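PDB 5WQ3: cytokinin riboside 5'-monophosphate phosphoribohydrolase from Corynebacterium glutamicum, which belongs to the LOG-like proteins of the SLOG clan and has a Rossmann-like fold, with a parallel beta sheet flanked by helices. Local coordinates for residues 156-166 against 177-185; 194-202 against 228-238. All blocks are in the same frame, centred on the assembly; numbering follows the deposited sequence. Where two conformers were deposited one is given.

Contact 1 of 2, residues 156-166 against 177-185. With EDO (1,2-ethanediol), chain L.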
# COMPACT_ATOMS: atom_id res chain seq x y z
N LYS C 156 49.79 4.47 36.72
CA LYS C 156 51.24 4.75 36.48
C LYS C 156 52.04 4.67 37.78
O LYS C 156 53.19 4.25 37.76
CB LYS C 156 51.46 6.12 35.82
CG LYS C 156 51.13 6.27 34.33
CD LYS C 156 51.09 7.79 33.99
CE LYS C 156 51.69 8.14 32.62
NZ LYS C 156 52.03 9.60 32.49
N THR C 157 51.47 5.07 38.92
CA THR C 157 52.12 4.89 40.15
C THR C 157 52.43 3.39 40.43
O THR C 157 53.50 3.10 40.99
CB THR C 157 51.23 5.44 41.30
OG1 THR C 157 50.97 6.81 41.01
CG2 THR C 157 51.91 5.41 42.58
N MET C 158 51.50 2.47 40.12
CA MET C 158 51.64 1.08 40.46
C MET C 158 52.83 0.49 39.71
O MET C 158 53.55 -0.32 40.27
CB MET C 158 50.41 0.29 40.11
CG MET C 158 49.08 0.69 40.77
SD MET C 158 49.21 0.86 42.50
CE MET C 158 47.86 2.01 42.82
N PHE C 159 53.08 0.94 38.47
CA PHE C 159 54.25 0.41 37.71
C PHE C 159 55.58 0.74 38.38
O PHE C 159 56.47 -0.12 38.45
CB PHE C 159 54.27 0.92 36.28
CG PHE C 159 53.11 0.46 35.42
CD1 PHE C 159 52.77 -0.85 35.32
CD2 PHE C 159 52.37 1.38 34.70
CE1 PHE C 159 51.73 -1.25 34.50
CE2 PHE C 159 51.32 0.98 33.85
CZ PHE C 159 50.99 -0.35 33.77
N LEU C 160 55.70 1.96 38.93
CA LEU C 160 56.91 2.41 39.56
C LEU C 160 57.06 1.82 40.94
O LEU C 160 58.16 1.53 41.37
CB LEU C 160 56.97 3.94 39.67
CG LEU C 160 57.20 4.67 38.33
CD1 LEU C 160 56.87 6.17 38.45
CD2 LEU C 160 58.66 4.43 37.89
N LYS C 161 55.96 1.68 41.65
CA LYS C 161 56.04 1.22 43.05
C LYS C 161 56.27 -0.32 43.15
O LYS C 161 56.92 -0.75 44.09
CB LYS C 161 54.73 1.58 43.82
CG LYS C 161 54.86 1.42 45.34
CD LYS C 161 53.59 1.87 46.05
CE LYS C 161 53.74 1.70 47.55
NZ LYS C 161 52.44 1.90 48.24
N TYR C 162 55.73 -1.13 42.24
CA TYR C 162 55.75 -2.58 42.37
C TYR C 162 56.48 -3.34 41.31
O TYR C 162 56.32 -4.51 41.22
CB TYR C 162 54.32 -3.10 42.45
CG TYR C 162 53.60 -2.52 43.63
CD1 TYR C 162 53.91 -2.91 44.91
CD2 TYR C 162 52.62 -1.49 43.46
CE1 TYR C 162 53.28 -2.34 46.03
CE2 TYR C 162 51.99 -0.92 44.56
CZ TYR C 162 52.32 -1.36 45.83
OH TYR C 162 51.68 -0.84 46.91
N SER C 163 57.30 -2.67 40.51
CA SER C 163 58.29 -3.30 39.67
C SER C 163 59.64 -2.57 39.88
O SER C 163 59.68 -1.52 40.48
CB SER C 163 57.84 -3.30 38.23
OG SER C 163 58.08 -2.06 37.65
N GLN C 164 60.74 -3.15 39.45
CA GLN C 164 62.09 -2.57 39.68
C GLN C 164 62.88 -2.43 38.35
O GLN C 164 64.07 -2.21 38.36
CB GLN C 164 62.87 -3.47 40.63
CG GLN C 164 62.18 -3.64 42.01
CD GLN C 164 61.07 -4.67 42.06
OE1 GLN C 164 61.21 -5.80 41.60
NE2 GLN C 164 59.96 -4.30 42.73
N ALA C 165 62.21 -2.52 37.23
CA ALA C 165 62.88 -2.35 35.94
C ALA C 165 61.78 -2.12 34.94
O ALA C 165 60.67 -2.57 35.14
CB ALA C 165 63.69 -3.60 35.56
N PHE C 166 62.08 -1.36 33.87
CA PHE C 166 61.19 -1.12 32.76
C PHE C 166 61.92 -1.58 31.48
O PHE C 166 63.06 -1.18 31.24
CB PHE C 166 60.89 0.38 32.55
CG PHE C 166 59.70 0.96 33.32
CD1 PHE C 166 59.08 0.27 34.32
CD2 PHE C 166 59.29 2.28 33.06
CE1 PHE C 166 58.03 0.85 35.03
CE2 PHE C 166 58.26 2.88 33.77
CZ PHE C 166 57.62 2.15 34.78
N ASP C 177 55.46 7.88 26.81
CA ASP C 177 55.04 8.52 28.09
C ASP C 177 55.70 7.84 29.32
O ASP C 177 56.30 8.50 30.20
CB ASP C 177 53.49 8.49 28.17
CG ASP C 177 52.91 9.15 29.49
OD1 ASP C 177 53.62 9.91 30.19
OD2 ASP C 177 51.76 8.85 29.79
N GLU C 178 55.59 6.52 29.43
CA GLU C 178 56.21 5.73 30.58
C GLU C 178 57.69 5.79 30.52
O GLU C 178 58.35 5.93 31.53
CB GLU C 178 55.83 4.26 30.49
CG GLU C 178 54.40 4.05 30.83
CD GLU C 178 54.16 4.15 32.33
OE1 GLU C 178 55.10 4.34 33.14
OE2 GLU C 178 53.01 3.97 32.70
N LEU C 179 58.26 5.77 29.31
CA LEU C 179 59.70 5.87 29.23
C LEU C 179 60.27 7.11 29.80
O LEU C 179 61.24 7.06 30.56
CB LEU C 179 60.16 5.72 27.74
CG LEU C 179 61.66 5.85 27.56
CD1 LEU C 179 62.47 4.81 28.32
CD2 LEU C 179 62.04 5.81 26.06
N PHE C 180 59.71 8.28 29.40
CA PHE C 180 60.25 9.53 29.88
C PHE C 180 59.90 9.78 31.35
O PHE C 180 60.69 10.35 32.05
CB PHE C 180 59.94 10.68 28.98
CG PHE C 180 60.71 10.60 27.68
CD1 PHE C 180 62.06 10.77 27.69
CD2 PHE C 180 60.08 10.35 26.51
CE1 PHE C 180 62.82 10.66 26.55
CE2 PHE C 180 60.83 10.25 25.30
CZ PHE C 180 62.19 10.41 25.36
N GLU C 181 58.82 9.20 31.81
CA GLU C 181 58.56 9.24 33.26
C GLU C 181 59.58 8.46 34.06
O GLU C 181 60.10 8.96 35.03
CB GLU C 181 57.21 8.68 33.45
CG GLU C 181 56.58 8.79 34.78
CD GLU C 181 55.16 8.29 34.61
OE1 GLU C 181 54.50 8.72 33.60
OE2 GLU C 181 54.76 7.41 35.40
N VAL C 182 59.91 7.23 33.65
CA VAL C 182 60.89 6.49 34.43
C VAL C 182 62.25 7.18 34.33
O VAL C 182 62.99 7.25 35.29
CB VAL C 182 60.96 4.98 34.10
CG1 VAL C 182 61.19 4.71 32.61
CG2 VAL C 182 62.07 4.33 34.91
N LEU C 183 62.59 7.67 33.15
CA LEU C 183 63.84 8.36 32.98
C LEU C 183 63.95 9.56 33.95
O LEU C 183 64.99 9.73 34.55
CB LEU C 183 64.04 8.81 31.54
CG LEU C 183 64.61 7.73 30.65
CD1 LEU C 183 64.50 8.18 29.21
CD2 LEU C 183 66.06 7.43 31.00
N CYS C 184 62.88 10.34 34.08
CA CYS C 184 62.86 11.46 35.03
C CYS C 184 62.85 11.02 36.52
O CYS C 184 63.36 11.74 37.37
CB CYS C 184 61.66 12.38 34.70
SG CYS C 184 61.47 13.81 35.79
N MET C 185 62.29 9.86 36.82
CA MET C 185 62.31 9.28 38.15
C MET C 185 63.72 8.78 38.45
O MET C 185 64.20 8.94 39.56
CB MET C 185 61.29 8.18 38.29
CG MET C 185 59.85 8.62 38.14
SD MET C 185 59.27 9.53 39.58
CE MET C 185 59.06 11.20 38.97
C1 EDO L . 53.49 8.01 38.59
O1 EDO L . 53.77 8.34 39.93
C2 EDO L . 53.82 9.22 37.75
O2 EDO L . 52.63 9.69 37.16
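A salt-bridge network and an apolar patch join helices 152-162 and 173-188, which pack against each other on one face of the sheet. The network is made by Lys156, Asp177 and Glu181. The segment axes cross at -48° and come no closer than 11.6 Å, so side chains do the bridging. Lys156 starts with CG beside its own backbone N, and its chain bends at chi3 (141°). This carries the amino group across to the second helix. Lys156 NZ meets both carboxylate oxygens of Asp177, with Asp177 OD2 at 2.8 Å, and lies 2.8 Å from Glu181 OE1. The hydrogen bonds within these salt bridges are all weak. Asp177 and Glu181 are one helical turn apart, and NZ reaches both.

Glu178 is the closing glutamate of the PGGxGTxxE motif characteristic of LOG proteins. Its chain bends at chi2 (-76°), which brings the carboxylate toward the first helix. There Glu178 OE2 sits 3.3 Å from Phe159 CD2 and 3.4 Å from Lys156 CG. The Phe159 ring and the carboxylate stand almost perpendicular. Strand 70-74 is close by, and Phe74 meets the rings of both Phe159 and Phe166 edge-to-face. Glu178 OE1 lies 3.5 Å from Phe166 CE2, at the start of strand 166-168.

Further along, the contact turns apolar. Leu160 CD1 touches Met185 CG at 3.9 Å, and the two side chains cross at about a right angle. A 1,2-ethanediol, probably from the crystallisation liquor, lies between Thr157 and Glu181. Its O1 makes a weak hydrogen bond to Thr157 OG1.

Contact 2 of 2, residues 194-202 against 228-238. With PGE (triethylene glycol), chain M.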
# COMPACT_ATOMS: atom_id res chain seq x y z
N PHE C 194 67.20 0.91 38.98
CA PHE C 194 65.96 0.69 38.23
C PHE C 194 66.37 0.70 36.77
O PHE C 194 66.34 1.72 36.16
CB PHE C 194 64.96 1.80 38.52
CG PHE C 194 63.54 1.46 38.19
CD1 PHE C 194 63.11 1.37 36.87
CD2 PHE C 194 62.60 1.25 39.20
CE1 PHE C 194 61.81 1.02 36.54
CE2 PHE C 194 61.28 0.92 38.89
CZ PHE C 194 60.88 0.80 37.55
N PRO C 195 66.79 -0.44 36.24
CA PRO C 195 67.31 -0.47 34.86
C PRO C 195 66.21 -0.27 33.80
O PRO C 195 65.03 -0.58 34.00
CB PRO C 195 67.96 -1.85 34.76
CG PRO C 195 67.30 -2.66 35.81
CD PRO C 195 67.05 -1.70 36.93
N ILE C 196 66.62 0.27 32.65
CA ILE C 196 65.69 0.68 31.66
C ILE C 196 66.26 0.14 30.39
O ILE C 196 67.44 0.42 30.06
CB ILE C 196 65.60 2.22 31.57
CG1 ILE C 196 65.09 2.84 32.89
CG2 ILE C 196 64.70 2.58 30.37
CD1 ILE C 196 65.23 4.34 32.92
N VAL C 197 65.46 -0.65 29.70
CA VAL C 197 65.96 -1.28 28.47
C VAL C 197 65.04 -1.00 27.31
O VAL C 197 63.79 -1.06 27.49
CB VAL C 197 66.05 -2.81 28.60
CG1 VAL C 197 66.68 -3.40 27.32
CG2 VAL C 197 66.85 -3.18 29.82
N LEU C 198 65.63 -0.65 26.14
CA LEU C 198 64.82 -0.48 24.92
C LEU C 198 65.16 -1.63 23.97
O LEU C 198 66.33 -1.87 23.72
CB LEU C 198 65.03 0.92 24.23
CG LEU C 198 65.08 2.23 25.12
CD1 LEU C 198 65.30 3.46 24.30
CD2 LEU C 198 63.82 2.45 25.94
N ILE C 199 64.16 -2.30 23.43
CA ILE C 199 64.33 -3.40 22.50
C ILE C 199 63.99 -2.98 21.09
O ILE C 199 62.91 -2.57 20.84
CB ILE C 199 63.41 -4.56 22.84
CG1 ILE C 199 63.59 -4.99 24.29
CG2 ILE C 199 63.58 -5.69 21.86
CD1 ILE C 199 64.82 -5.73 24.63
N GLY C 200 64.92 -3.15 20.16
CA GLY C 200 64.72 -2.77 18.80
C GLY C 200 65.67 -1.64 18.49
O GLY C 200 65.39 -0.49 18.74
N THR C 201 66.82 -1.99 17.96
CA THR C 201 67.88 -1.02 17.84
C THR C 201 67.53 -0.07 16.72
O THR C 201 67.79 1.08 16.79
CB THR C 201 69.24 -1.65 17.52
OG1 THR C 201 69.08 -2.63 16.49
CG2 THR C 201 69.87 -2.23 18.73
N GLU C 202 66.98 -0.62 15.66
CA GLU C 202 66.64 0.17 14.50
C GLU C 202 65.45 1.05 14.81
O GLU C 202 65.42 2.17 14.42
CB GLU C 202 66.32 -0.73 13.32
CG GLU C 202 67.50 -0.96 12.42
CD GLU C 202 67.25 -2.02 11.37
OE1 GLU C 202 66.23 -1.94 10.67
OE2 GLU C 202 68.07 -2.92 11.24
N ARG C 228 72.82 5.25 30.57
CA ARG C 228 72.41 4.17 31.47
C ARG C 228 71.30 3.24 30.96
O ARG C 228 71.09 2.17 31.54
CB ARG C 228 71.92 4.77 32.78
CG ARG C 228 70.56 5.47 32.70
CD ARG C 228 70.33 6.39 33.90
NE ARG C 228 70.75 5.68 35.10
CZ ARG C 228 71.39 6.20 36.16
NH1 ARG C 228 71.69 7.48 36.23
NH2 ARG C 228 71.72 5.41 37.17
N MET C 229 70.60 3.63 29.88
CA MET C 229 69.67 2.72 29.24
C MET C 229 70.43 1.75 28.36
O MET C 229 71.29 2.14 27.61
CB MET C 229 68.74 3.43 28.27
CG MET C 229 67.82 4.42 28.87
SD MET C 229 66.54 4.83 27.67
CE MET C 229 67.33 6.26 26.95
N LEU C 230 69.99 0.53 28.28
CA LEU C 230 70.49 -0.36 27.28
C LEU C 230 69.53 -0.35 26.13
O LEU C 230 68.32 -0.41 26.33
CB LEU C 230 70.56 -1.76 27.84
CG LEU C 230 70.85 -2.86 26.85
CD1 LEU C 230 72.20 -2.68 26.15
CD2 LEU C 230 70.74 -4.17 27.58
N VAL C 231 70.06 -0.24 24.91
CA VAL C 231 69.31 -0.47 23.69
C VAL C 231 69.84 -1.71 22.95
O VAL C 231 71.00 -1.71 22.59
CB VAL C 231 69.43 0.76 22.71
CG1 VAL C 231 68.51 0.59 21.52
CG2 VAL C 231 69.16 2.10 23.40
N THR C 232 69.03 -2.74 22.70
CA THR C 232 69.55 -3.96 22.14
C THR C 232 68.48 -4.73 21.45
O THR C 232 67.29 -4.48 21.67
CB THR C 232 70.16 -4.86 23.24
OG1 THR C 232 70.70 -6.03 22.64
CG2 THR C 232 69.02 -5.28 24.31
N ASP C 233 68.87 -5.67 20.59
CA ASP C 233 67.96 -6.67 20.03
C ASP C 233 68.08 -8.03 20.69
O ASP C 233 67.37 -8.97 20.31
CB ASP C 233 68.23 -6.82 18.55
CG ASP C 233 67.84 -5.58 17.79
OD1 ASP C 233 66.77 -4.96 18.13
OD2 ASP C 233 68.59 -5.19 16.87
N ASP C 234 69.05 -8.17 21.60
CA ASP C 234 69.35 -9.49 22.18
C ASP C 234 68.60 -9.55 23.50
O ASP C 234 68.94 -8.86 24.42
CB ASP C 234 70.83 -9.61 22.40
CG ASP C 234 71.25 -10.98 22.89
OD1 ASP C 234 70.62 -11.55 23.78
OD2 ASP C 234 72.26 -11.51 22.38
N LEU C 235 67.59 -10.38 23.57
CA LEU C 235 66.76 -10.50 24.76
C LEU C 235 67.50 -11.12 25.94
O LEU C 235 67.21 -10.78 27.08
CB LEU C 235 65.55 -11.32 24.44
CG LEU C 235 64.70 -10.81 23.29
CD1 LEU C 235 63.60 -11.79 22.95
CD2 LEU C 235 64.12 -9.42 23.56
N ASP C 236 68.42 -12.07 25.70
CA ASP C 236 69.21 -12.56 26.83
C ASP C 236 70.11 -11.49 27.41
O ASP C 236 70.32 -11.41 28.61
CB ASP C 236 70.06 -13.72 26.40
CG ASP C 236 69.28 -14.92 26.12
OD1 ASP C 236 68.39 -15.31 26.91
OD2 ASP C 236 69.56 -15.50 25.07
N GLN C 237 70.71 -10.66 26.56
CA GLN C 237 71.44 -9.53 27.07
C GLN C 237 70.56 -8.59 27.87
O GLN C 237 71.07 -7.96 28.81
CB GLN C 237 72.04 -8.70 25.95
CG GLN C 237 72.91 -7.56 26.40
CD GLN C 237 73.39 -6.72 25.22
OE1 GLN C 237 72.83 -6.81 24.13
NE2 GLN C 237 74.42 -5.92 25.43
N ALA C 238 69.32 -8.35 27.41
CA ALA C 238 68.41 -7.45 28.12
C ALA C 238 68.22 -7.95 29.51
O ALA C 238 68.31 -7.19 30.49
CB ALA C 238 67.04 -7.40 27.44
O4 PGE M . 72.96 -2.42 20.59
C6 PGE M . 73.29 -3.35 21.61
C5 PGE M . 74.37 -2.69 22.47
O3 PGE M . 74.85 -3.64 23.42
O HOH W 1 66.41 -3.74 15.27
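Val197, Leu198 and Ile199 pair with Leu230, Val231 and Thr232 as neighbouring parallel strands, and side chains pack side by side on both faces. Hydrogen bonds run in the usual alternating way. Leu230 N donates to Ile196 O, and Leu198 N donates to Leu230 O at 2.7 Å. Thr232 N and Gly200 N continue the ladder.

On one face, Val197 and Ile199 form a shallow hollow that takes the methyl group of Ala238. Ala238 CB lies 4.0 Å from Val197 CG1 and 4.0 Å from Ile199 CD1. Ile199 bends at chi2 (-74°), which also brings Ile199 CD1 to Leu235 CD2 at 3.9 Å. These two side chains meet at about a right angle. Helix 235-246 is thus seated on this face.

On the opposite face, Met229 SD rests against the isobutyl group of Leu198, 3.8 Å from Leu198 CD1, while Met229 CG touches Ile196 CG2. Val231 CG2 comes up to Leu198 CD1 from the other strand. Trp204 and Val208 of helix 201-216 pack on Leu198. The two strands, joined through helices 201-216 and 223-227, form a beta-alpha-beta unit at the sheet margin.

Beyond the strands, the Asp233 carboxylate takes two bonds from Thr201. Asp233 OD1 accepts from Thr201 N at 3.0 Å and Asp233 OD2 from Thr201 OG1 at 2.6 Å. Both donors come on the syn sides, about 30° out of the carboxylate plane. Asp233 thus ties the loop after strand 230-232 to Thr201, the first residue of helix 201-216. Asp234 is the N-cap of helix 235-246: Asp234 OD1 accepts from Gln237 N at 2.9 Å.

Contact 1 and contact 2 come in series along the chain, and their centres lie about 16 Å apart. Helix 173-188 belongs to contact 1 and leads on to strand 196-199 of contact 2. The two contacts meet through the sheet: strand 166-168 lies beside strand 196-199, and Phe166 probably hydrogen-bonds through its backbone to Pro195 and Val197. Leu179 of helix 173-188 also packs on Ile196 and Leu198, and Val182 on Ile196. Contact 1 is therefore helix-to-helix packing over the middle of the sheet, while contact 2 adds strand 230-232, its last strand on that side within this chain. Both belong to one Rossmann-like domain, contact 1 mainly in a helical layer and contact 2 mainly in the sheet.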